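Uncharacterized protein AsqI (Emericella nidulans, PDB 5YY3) catalyses, as a zinc-dependent cyclopenase of the tyrosinase family, the ring contraction of 4'-methoxycyclopenin to 4'-methoxyviridicatin in aspoquinolone biosynthesis. Local coordinates at residues Pro64-His69 with Glu109-Pro114; Pro71-Ser76 with Leu380-Phe385; Glu484-Leu489 with Thr514-Asp519. All coordinates share one frame; numbering follows the deposited sequence.

Contact 1. Residues Pro64-His69 with Glu109-Pro114; sequences PVQKDH and EERINP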
loop_
_atom_site.group_PDB
_atom_site.type_symbol
_atom_site.label_atom_id
_atom_site.label_comp_id
_atom_site.label_asym_id
_atom_site.label_seq_id
_atom_site.Cartn_x
_atom_site.Cartn_y
_atom_site.Cartn_z
ATOM N N PRO A 64 37.191 19.958 13.625
ATOM C CA PRO A 64 36.270 19.145 14.426
ATOM C C PRO A 64 36.031 19.713 15.826
ATOM O O PRO A 64 36.951 20.246 16.454
ATOM C CB PRO A 64 36.995 17.801 14.511
ATOM C CG PRO A 64 38.447 18.192 14.531
ATOM C CD PRO A 64 38.549 19.383 13.602
ATOM N N VAL A 65 34.801 19.599 16.313
ATOM C CA VAL A 65 34.505 19.980 17.687
ATOM C C VAL A 65 35.092 18.942 18.629
ATOM O O VAL A 65 34.801 17.756 18.509
ATOM C CB VAL A 65 32.984 20.102 17.941
ATOM C CG1 VAL A 65 32.692 20.169 19.446
ATOM C CG2 VAL A 65 32.414 21.314 17.205
ATOM N N GLN A 66 35.918 19.388 19.570
ATOM C CA GLN A 66 36.540 18.472 20.520
ATOM C C GLN A 66 35.970 18.684 21.917
ATOM O O GLN A 66 35.230 19.639 22.149
ATOM C CB GLN A 66 38.060 18.648 20.506
ATOM C CG GLN A 66 38.662 18.476 19.118
ATOM C CD GLN A 66 40.168 18.647 19.102
ATOM O OE1 GLN A 66 40.688 19.751 19.307
ATOM N NE2 GLN A 66 40.881 17.556 18.833
ATOM N N LYS A 67 36.315 17.802 22.848
ATOM C CA LYS A 67 35.593 17.733 24.117
ATOM C C LYS A 67 35.877 18.897 25.079
ATOM O O LYS A 67 35.164 19.068 26.071
ATOM C CB LYS A 67 35.883 16.396 24.815
ATOM C CG LYS A 67 36.902 16.470 25.938
ATOM C CD LYS A 67 36.647 15.374 26.979
ATOM C CE LYS A 67 37.768 15.297 28.019
ATOM N NZ LYS A 67 39.073 14.870 27.423
ATOM N N ASP A 68 36.894 19.704 24.787
ATOM C CA ASP A 68 37.220 20.845 25.643
ATOM C C ASP A 68 36.513 22.106 25.160
ATOM O O ASP A 68 36.398 23.091 25.902
ATOM C CB ASP A 68 38.722 21.089 25.680
ATOM C CG ASP A 68 39.222 21.757 24.426
ATOM O OD1 ASP A 68 39.125 21.131 23.345
ATOM O OD2 ASP A 68 39.701 22.909 24.520
ATOM N N HIS A 69 36.049 22.074 23.910
ATOM C CA HIS A 69 35.352 23.218 23.322
ATOM C C HIS A 69 34.072 23.502 24.095
ATOM O O HIS A 69 33.293 22.590 24.372
ATOM C CB HIS A 69 35.039 22.967 21.845
ATOM C CG HIS A 69 36.211 23.167 20.936
ATOM N ND1 HIS A 69 36.613 22.218 20.019
ATOM C CD2 HIS A 69 37.059 24.213 20.789
ATOM C CE1 HIS A 69 37.664 22.667 19.354
ATOM N NE2 HIS A 69 37.954 23.876 19.798
ATOM N N GLU A 109 42.678 29.021 18.175
ATOM C CA GLU A 109 43.679 28.493 19.100
ATOM C C GLU A 109 43.399 28.952 20.533
ATOM O O GLU A 109 43.920 28.358 21.474
ATOM C CB GLU A 109 45.099 28.864 18.669
ATOM C CG GLU A 109 45.630 27.911 17.597
ATOM C CD GLU A 109 47.143 27.927 17.460
ATOM O OE1 GLU A 109 47.661 28.722 16.643
ATOM O OE2 GLU A 109 47.814 27.134 18.165
ATOM N N GLU A 110 42.555 29.975 20.697
ATOM C CA GLU A 110 41.960 30.279 22.009
ATOM C C GLU A 110 40.790 29.337 22.346
ATOM O O GLU A 110 40.065 29.560 23.323
ATOM C CB GLU A 110 41.478 31.726 22.073
ATOM C CG GLU A 110 42.578 32.763 22.005
ATOM C CD GLU A 110 42.043 34.183 22.086
ATOM O OE1 GLU A 110 40.923 34.378 22.620
ATOM O OE2 GLU A 110 42.745 35.100 21.604
ATOM N N ARG A 111 40.601 28.315 21.505
ATOM C CA ARG A 111 39.645 27.215 21.729
ATOM C C ARG A 111 38.161 27.612 21.637
ATOM O O ARG A 111 37.307 26.990 22.257
ATOM C CB ARG A 111 39.918 26.541 23.087
ATOM C CG ARG A 111 41.330 25.986 23.219
ATOM C CD ARG A 111 41.682 25.092 22.032
ATOM N NE ARG A 111 41.009 23.795 22.093
ATOM C CZ ARG A 111 41.057 22.886 21.123
ATOM N NH1 ARG A 111 41.739 23.137 20.013
ATOM N NH2 ARG A 111 40.417 21.729 21.257
ATOM N N ILE A 112 37.850 28.630 20.844
ATOM C CA ILE A 112 36.458 28.884 20.501
ATOM C C ILE A 112 35.913 27.689 19.704
ATOM O O ILE A 112 36.655 27.023 18.966
ATOM C CB ILE A 112 36.308 30.186 19.703
ATOM C CG1 ILE A 112 34.859 30.669 19.715
ATOM C CG2 ILE A 112 36.801 30.020 18.272
ATOM C CD1 ILE A 112 34.723 32.109 19.282
ATOM N N ASN A 113 34.632 27.388 19.901
ATOM C CA ASN A 113 33.967 26.270 19.230
ATOM C C ASN A 113 34.015 26.406 17.703
ATOM O O ASN A 113 33.594 27.438 17.161
ATOM C CB ASN A 113 32.515 26.180 19.722
ATOM C CG ASN A 113 31.769 24.983 19.161
ATOM O OD1 ASN A 113 31.498 24.911 17.957
ATOM N ND2 ASN A 113 31.417 24.040 20.036
ATOM N N PRO A 114 34.532 25.371 17.004
ATOM C CA PRO A 114 34.694 25.369 15.541
ATOM C C PRO A 114 33.375 25.474 14.775
ATOM O O PRO A 114 33.355 26.040 13.687
ATOM C CB PRO A 114 35.362 24.014 15.256
ATOM C CG PRO A 114 35.926 23.569 16.538
ATOM C CD PRO A 114 35.028 24.120 17.605
#
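His-69 and Asn-113 bring two loops together, their CA atoms 5.3 Å apart, where the type I turn Gln-66 to His-69 faces the Schellman motif that ends helix 97-109 with Arg-111, at positive phi, as its C-prime residue. Over one face of the His-69 imidazole lies the Arg-111 guanidinium, stacked with planes 20° apart and centres 4.1 Å apart; over the opposite face Pro-114 CD sits above the ring centre, 3.4 Å from the centroid, in a CH-pi contact. Gln-66 N, lying in the ring plane, donates to ND1 at 2.9 Å and so fixes the ring's rotation. Arg-111 reaches this place through a chain bent at chi2 (-51°) and chi3 (-74°). It grips Asp-68 side-on in a nearly coplanar salt bridge: NE meets OD2 at 2.9 Å and NH2 meets OD1, each oxygen using its syn lone pair. NH2 also donates to Gln-66 OE1 at 2.8 Å, in the guanidinium plane but tilted from the amide plane. Three bonds thus hold the guanidinium flat over the ring. Val-65 CG2 packs on Pro-114 CD at 3.9 Å. Asn-113, the N-cap of helix 114-127, accepts from Leu-116 N and donates through ND2 to Thr-381 OG1 and Lys-70 O; the contact therefore joins the loop between helices 53-61 and 77-92 to the connection between helices 97-109 and 114-127.

Contact 2. Residues Pro71-Ser76 with Leu380-Phe385; sequences PYNGLS and LTISNF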
loop_
_atom_site.group_PDB
_atom_site.type_symbol
_atom_site.label_atom_id
_atom_site.label_comp_id
_atom_site.label_asym_id
_atom_site.label_seq_id
_atom_site.Cartn_x
_atom_site.Cartn_y
_atom_site.Cartn_z
ATOM N N PRO A 71 30.424 24.270 24.670
ATOM C CA PRO A 71 29.363 23.770 23.786
ATOM C C PRO A 71 28.605 24.882 23.056
ATOM O O PRO A 71 28.429 25.992 23.579
ATOM C CB PRO A 71 28.444 23.007 24.743
ATOM C CG PRO A 71 28.674 23.662 26.075
ATOM C CD PRO A 71 30.138 24.005 26.087
ATOM N N TYR A 72 28.177 24.566 21.835
ATOM C CA TYR A 72 27.518 25.531 20.958
ATOM C C TYR A 72 26.191 24.972 20.448
ATOM O O TYR A 72 26.091 23.781 20.125
ATOM C CB TYR A 72 28.447 25.896 19.782
ATOM C CG TYR A 72 27.833 26.804 18.722
ATOM C CD1 TYR A 72 27.549 28.132 18.993
ATOM C CD2 TYR A 72 27.561 26.324 17.442
ATOM C CE1 TYR A 72 27.004 28.959 18.027
ATOM C CE2 TYR A 72 27.020 27.135 16.473
ATOM C CZ TYR A 72 26.744 28.450 16.765
ATOM O OH TYR A 72 26.199 29.251 15.794
ATOM N N ASN A 73 25.175 25.832 20.386
ATOM C CA ASN A 73 23.877 25.454 19.838
ATOM C C ASN A 73 23.495 26.388 18.694
ATOM O O ASN A 73 22.908 27.454 18.917
ATOM C CB ASN A 73 22.811 25.471 20.937
ATOM C CG ASN A 73 21.431 25.019 20.456
ATOM O OD1 ASN A 73 21.164 24.905 19.257
ATOM N ND2 ASN A 73 20.535 24.795 21.406
ATOM N N GLY A 74 23.802 25.971 17.464
ATOM C CA GLY A 74 23.521 26.776 16.284
ATOM C C GLY A 74 22.046 27.057 16.020
ATOM O O GLY A 74 21.717 27.742 15.055
ATOM N N LEU A 75 21.164 26.529 16.863
ATOM C CA LEU A 75 19.727 26.784 16.761
ATOM C C LEU A 75 19.206 27.538 17.985
ATOM O O LEU A 75 17.998 27.737 18.135
ATOM C CB LEU A 75 18.947 25.470 16.600
ATOM C CG LEU A 75 18.970 24.803 15.221
ATOM C CD1 LEU A 75 18.071 23.577 15.195
ATOM C CD2 LEU A 75 18.540 25.789 14.149
ATOM N N SER A 76 20.110 27.946 18.870
ATOM C CA SER A 76 19.721 28.762 20.024
ATOM C C SER A 76 19.925 30.270 19.778
ATOM O O SER A 76 21.025 30.712 19.428
ATOM C CB SER A 76 20.505 28.326 21.266
ATOM O OG SER A 76 20.419 29.318 22.276
ATOM N N LEU A 380 26.713 18.427 24.327
ATOM C CA LEU A 380 27.279 18.166 23.006
ATOM C C LEU A 380 26.882 19.292 22.038
ATOM O O LEU A 380 25.766 19.798 22.086
ATOM C CB LEU A 380 26.819 16.792 22.494
ATOM C CG LEU A 380 27.464 16.192 21.234
ATOM C CD1 LEU A 380 28.988 16.312 21.269
ATOM C CD2 LEU A 380 27.055 14.724 21.075
ATOM N N THR A 381 27.799 19.696 21.168
ATOM C CA THR A 381 27.520 20.779 20.243
ATOM C C THR A 381 26.384 20.428 19.281
ATOM O O THR A 381 26.332 19.322 18.742
ATOM C CB THR A 381 28.778 21.148 19.452
ATOM O OG1 THR A 381 29.603 21.985 20.267
ATOM C CG2 THR A 381 28.423 21.896 18.176
ATOM N N ILE A 382 25.462 21.370 19.096
ATOM C CA ILE A 382 24.382 21.221 18.121
ATOM C C ILE A 382 24.554 22.167 16.958
ATOM O O ILE A 382 24.574 23.381 17.130
ATOM C CB ILE A 382 23.012 21.494 18.724
ATOM C CG1 ILE A 382 22.740 20.563 19.896
ATOM C CG2 ILE A 382 21.935 21.364 17.663
ATOM C CD1 ILE A 382 21.544 20.996 20.682
ATOM N N SER A 383 24.653 21.585 15.774
ATOM C CA SER A 383 24.841 22.323 14.548
ATOM C C SER A 383 23.523 22.618 13.856
ATOM O O SER A 383 22.652 21.753 13.754
ATOM C CB SER A 383 25.751 21.537 13.611
ATOM O OG SER A 383 25.771 22.126 12.325
ATOM N N ASN A 384 23.369 23.853 13.392
ATOM C CA ASN A 384 22.308 24.154 12.453
ATOM C C ASN A 384 22.666 23.496 11.135
ATOM O O ASN A 384 23.332 24.094 10.289
ATOM C CB ASN A 384 22.119 25.653 12.258
ATOM C CG ASN A 384 20.998 25.972 11.281
ATOM O OD1 ASN A 384 20.243 25.080 10.872
ATOM N ND2 ASN A 384 20.876 27.254 10.901
ATOM N N PHE A 385 22.225 22.261 10.976
ATOM C CA PHE A 385 22.574 21.474 9.813
ATOM C C PHE A 385 21.383 20.622 9.423
ATOM O O PHE A 385 20.758 19.988 10.278
ATOM C CB PHE A 385 23.796 20.599 10.108
ATOM C CG PHE A 385 24.239 19.733 8.957
ATOM C CD1 PHE A 385 23.595 18.530 8.677
ATOM C CD2 PHE A 385 25.322 20.107 8.178
ATOM C CE1 PHE A 385 24.004 17.724 7.627
ATOM C CE2 PHE A 385 25.750 19.311 7.128
ATOM C CZ PHE A 385 25.086 18.112 6.847
#
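Tyr-72 and Ile-382 begin a short backbone pairing of two loops that run in roughly the same direction, the lines CA 71 to 75 and CA 380 to 384 differing by 30°. Two hydrogen bonds carry it: Ile-382 N donates to Tyr-72 O at 2.7 Å, and Gly-74 N donates to Ile-382 O at 2.7 Å, both nearly along the C=O axis. Asn-73 thereby forms a single bridge with Ile-382. CA-H...O contacts supplement the pair, Thr-381 CA lying 3.3 Å from Tyr-72 O, while a weak bond from Tyr-72 N to Thr-381 OG1 flanks it; that hydroxyl is also held by Asn-113 ND2. Further on, Gly-74 O comes 3.5 Å from Asn-384 CB.

Among the side chains, Asn-73 and Ile-382 lie side by side, pointing the same way. CG of Asn-73 is anti to its backbone N (chi1 -177°), and OD1 comes 3.9 Å from Ile-382 CB. The same oxygen accepts from Leu-75 N at 2.9 Å, an Asx turn inside the type I turn Asn-73 to Ser-76, and ND2 is taken by Leu-282 O. Leu-75 CD2 lies against Asn-384 CG, the side chains crossing at about a right angle. Gly-74 N lies over one face of the Tyr-72 ring, toward its rim, and Tyr-72 OH bonds to Asp-119 of helix 114-127.

A single parallel beta bridge between loops results, next to the zinc site of this hemocyanin-type helical domain: the Asn-384 side chain lies about 5 Å from that of the zinc ligand His-190 and about 6 Å from that of His-186.

Contact 3. Residues Glu484-Leu489 with Thr514-Asp519; sequences ENPQTL and TVQLTD
Gln-487 and Leu-517 are joined by a reciprocal pair of backbone hydrogen bonds: Leu-517 N to Gln-487 O at 2.7 Å is nearly straight, whereas Gln-487 N to Leu-517 O, at 2.9 Å, is more bent (149°). Leu-489 and Val-515 repeat the pattern, with Val-515 N to Leu-489 O at 2.7 Å. Thr-488 and Gln-516 form the non-hydrogen-bonded pair between them, their CA atoms 4.5 Å apart, and CA-H...O contacts add to the pairing, as from Gln-516 CA to Gln-487 O.

The buried face carries Gln-487, Leu-489, Val-515 and Leu-517, and the last three make its apolar packing. Leu-489 takes a chi1 of 57°, which sets CG between the backbone N and the carbonyl carbon; its CD1 lies 4.0 Å from Val-515 CB and its CD2 4.2 Å from Leu-517 CD1. Val-422 of strand 422-431 touches both leucines, and Ile-523 meets Val-515 and Leu-517. The Gln-487 amide is satisfied by Ser-475 OG and Glu-421 O.

Thr-488 and Gln-516 share the exposed face, OG1 sitting 3.6 Å from CG. Beside them, Pro-486 CB meets the same CG, and the Thr-514 methyl touches that of Thr-488.

The pieces 487-489 and 514-517 run antiparallel, 165° between their directions; they belong to the antiparallel beta hairpin of strands 487-497 and 508-517, part of the ig-like beta domain of hemocyanin-type proteins.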
loop_
_atom_site.group_PDB
_atom_site.type_symbol
_atom_site.label_atom_id
_atom_site.label_comp_id
_atom_site.label_asym_id
_atom_site.label_seq_id
_atom_site.Cartn_x
_atom_site.Cartn_y
_atom_site.Cartn_z
ATOM N N GLU A 484 13.346 54.780 -30.491
ATOM C CA GLU A 484 13.580 56.027 -29.771
ATOM C C GLU A 484 12.902 56.035 -28.405
ATOM O O GLU A 484 13.453 56.564 -27.446
ATOM C CB GLU A 484 13.093 57.231 -30.589
ATOM C CG GLU A 484 13.869 57.489 -31.879
ATOM C CD GLU A 484 13.352 56.681 -33.068
ATOM O OE1 GLU A 484 12.382 55.912 -32.902
ATOM O OE2 GLU A 484 13.918 56.815 -34.179
ATOM N N ASN A 485 11.699 55.470 -28.329
ATOM C CA ASN A 485 10.962 55.356 -27.065
ATOM C C ASN A 485 10.430 53.930 -26.869
ATOM O O ASN A 485 9.262 53.655 -27.168
ATOM C CB ASN A 485 9.814 56.368 -27.032
ATOM C CG ASN A 485 9.143 56.478 -25.664
ATOM O OD1 ASN A 485 9.492 55.779 -24.705
ATOM N ND2 ASN A 485 8.177 57.389 -25.566
ATOM N N PRO A 486 11.290 53.023 -26.374
ATOM C CA PRO A 486 10.928 51.615 -26.157
ATOM C C PRO A 486 9.888 51.442 -25.048
ATOM O O PRO A 486 9.827 52.273 -24.139
ATOM C CB PRO A 486 12.258 50.959 -25.742
ATOM C CG PRO A 486 13.322 51.951 -26.052
ATOM C CD PRO A 486 12.672 53.297 -25.949
ATOM N N GLN A 487 9.077 50.389 -25.136
ATOM C CA GLN A 487 8.229 49.975 -24.016
ATOM C C GLN A 487 8.924 48.871 -23.239
ATOM O O GLN A 487 9.255 47.823 -23.801
ATOM C CB GLN A 487 6.869 49.483 -24.495
ATOM C CG GLN A 487 5.916 49.155 -23.364
ATOM C CD GLN A 487 4.515 48.871 -23.870
ATOM O OE1 GLN A 487 4.317 48.650 -25.058
ATOM N NE2 GLN A 487 3.538 48.900 -22.980
ATOM N N THR A 488 9.158 49.102 -21.954
ATOM C CA THR A 488 9.779 48.092 -21.122
ATOM C C THR A 488 8.800 47.534 -20.106
ATOM O O THR A 488 8.197 48.274 -19.358
ATOM C CB THR A 488 10.993 48.650 -20.403
ATOM O OG1 THR A 488 12.035 48.848 -21.366
ATOM C CG2 THR A 488 11.479 47.670 -19.324
ATOM N N LEU A 489 8.636 46.219 -20.095
ATOM C CA LEU A 489 7.718 45.565 -19.164
ATOM C C LEU A 489 8.373 44.319 -18.584
ATOM O O LEU A 489 9.429 43.898 -19.033
ATOM C CB LEU A 489 6.404 45.227 -19.870
ATOM C CG LEU A 489 6.659 44.342 -21.083
ATOM C CD1 LEU A 489 6.226 42.901 -20.840
ATOM C CD2 LEU A 489 6.032 44.929 -22.342
ATOM N N THR A 514 12.432 40.724 -18.061
ATOM C CA THR A 514 12.196 42.010 -18.693
ATOM C C THR A 514 12.028 41.835 -20.200
ATOM O O THR A 514 12.748 41.075 -20.839
ATOM C CB THR A 514 13.340 42.989 -18.386
ATOM O OG1 THR A 514 13.289 43.340 -16.997
ATOM C CG2 THR A 514 13.215 44.252 -19.218
ATOM N N VAL A 515 11.042 42.511 -20.766
ATOM C CA VAL A 515 10.913 42.533 -22.208
ATOM C C VAL A 515 10.937 43.981 -22.661
ATOM O O VAL A 515 10.352 44.846 -22.019
ATOM C CB VAL A 515 9.625 41.839 -22.671
ATOM C CG1 VAL A 515 9.437 42.003 -24.163
ATOM C CG2 VAL A 515 9.692 40.370 -22.315
ATOM N N GLN A 516 11.630 44.245 -23.757
ATOM C CA GLN A 516 11.652 45.582 -24.316
ATOM C C GLN A 516 11.045 45.557 -25.717
ATOM O O GLN A 516 11.513 44.823 -26.593
ATOM C CB GLN A 516 13.082 46.125 -24.348
ATOM C CG GLN A 516 13.159 47.610 -24.609
ATOM C CD GLN A 516 14.581 48.083 -24.879
ATOM O OE1 GLN A 516 15.211 48.698 -24.015
ATOM N NE2 GLN A 516 15.090 47.808 -26.092
ATOM N N LEU A 517 9.991 46.340 -25.923
ATOM C CA LEU A 517 9.369 46.419 -27.237
ATOM C C LEU A 517 9.801 47.696 -27.950
ATOM O O LEU A 517 9.977 48.749 -27.331
ATOM C CB LEU A 517 7.840 46.358 -27.129
ATOM C CG LEU A 517 7.258 45.138 -26.403
ATOM C CD1 LEU A 517 5.741 45.138 -26.479
ATOM C CD2 LEU A 517 7.841 43.841 -26.964
ATOM N N THR A 518 9.976 47.593 -29.260
ATOM C CA THR A 518 10.327 48.745 -30.078
ATOM C C THR A 518 9.404 48.879 -31.301
ATOM O O THR A 518 9.624 49.742 -32.139
ATOM C CB THR A 518 11.806 48.660 -30.518
ATOM O OG1 THR A 518 12.085 47.347 -31.013
ATOM C CG2 THR A 518 12.718 48.910 -29.333
ATOM N N ASP A 519 8.368 48.037 -31.378
ATOM C CA ASP A 519 7.415 48.021 -32.500
ATOM C C ASP A 519 5.980 47.868 -32.049
ATOM O O ASP A 519 5.705 47.533 -30.898
ATOM C CB ASP A 519 7.684 46.861 -33.479
ATOM C CG ASP A 519 8.911 47.067 -34.303
ATOM O OD1 ASP A 519 9.380 48.225 -34.379
ATOM O OD2 ASP A 519 9.392 46.072 -34.890
#

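How the contacts relate
From the N terminus, the chain leaves helix 53-61 through a loop that supplies the first segments of contacts 1 and 2. Contact 1 closes a mainly helical loop back to the start of helix 114-127. Contact 2 opens before that loop ends and closes some 300 residues later, ahead of helix 391-410, so the two cross. They also touch, Asn-113 of contact 1 meeting Thr-381 and Tyr-72 of contact 2. Together they tie the loop between helices 53-61 and 77-92 to the start of helix 114-127 and to the loop before helix 391-410. Contact 3 follows in series, closing a hairpin in the ig-like domain, its centre about 52 Å from that of contact 2.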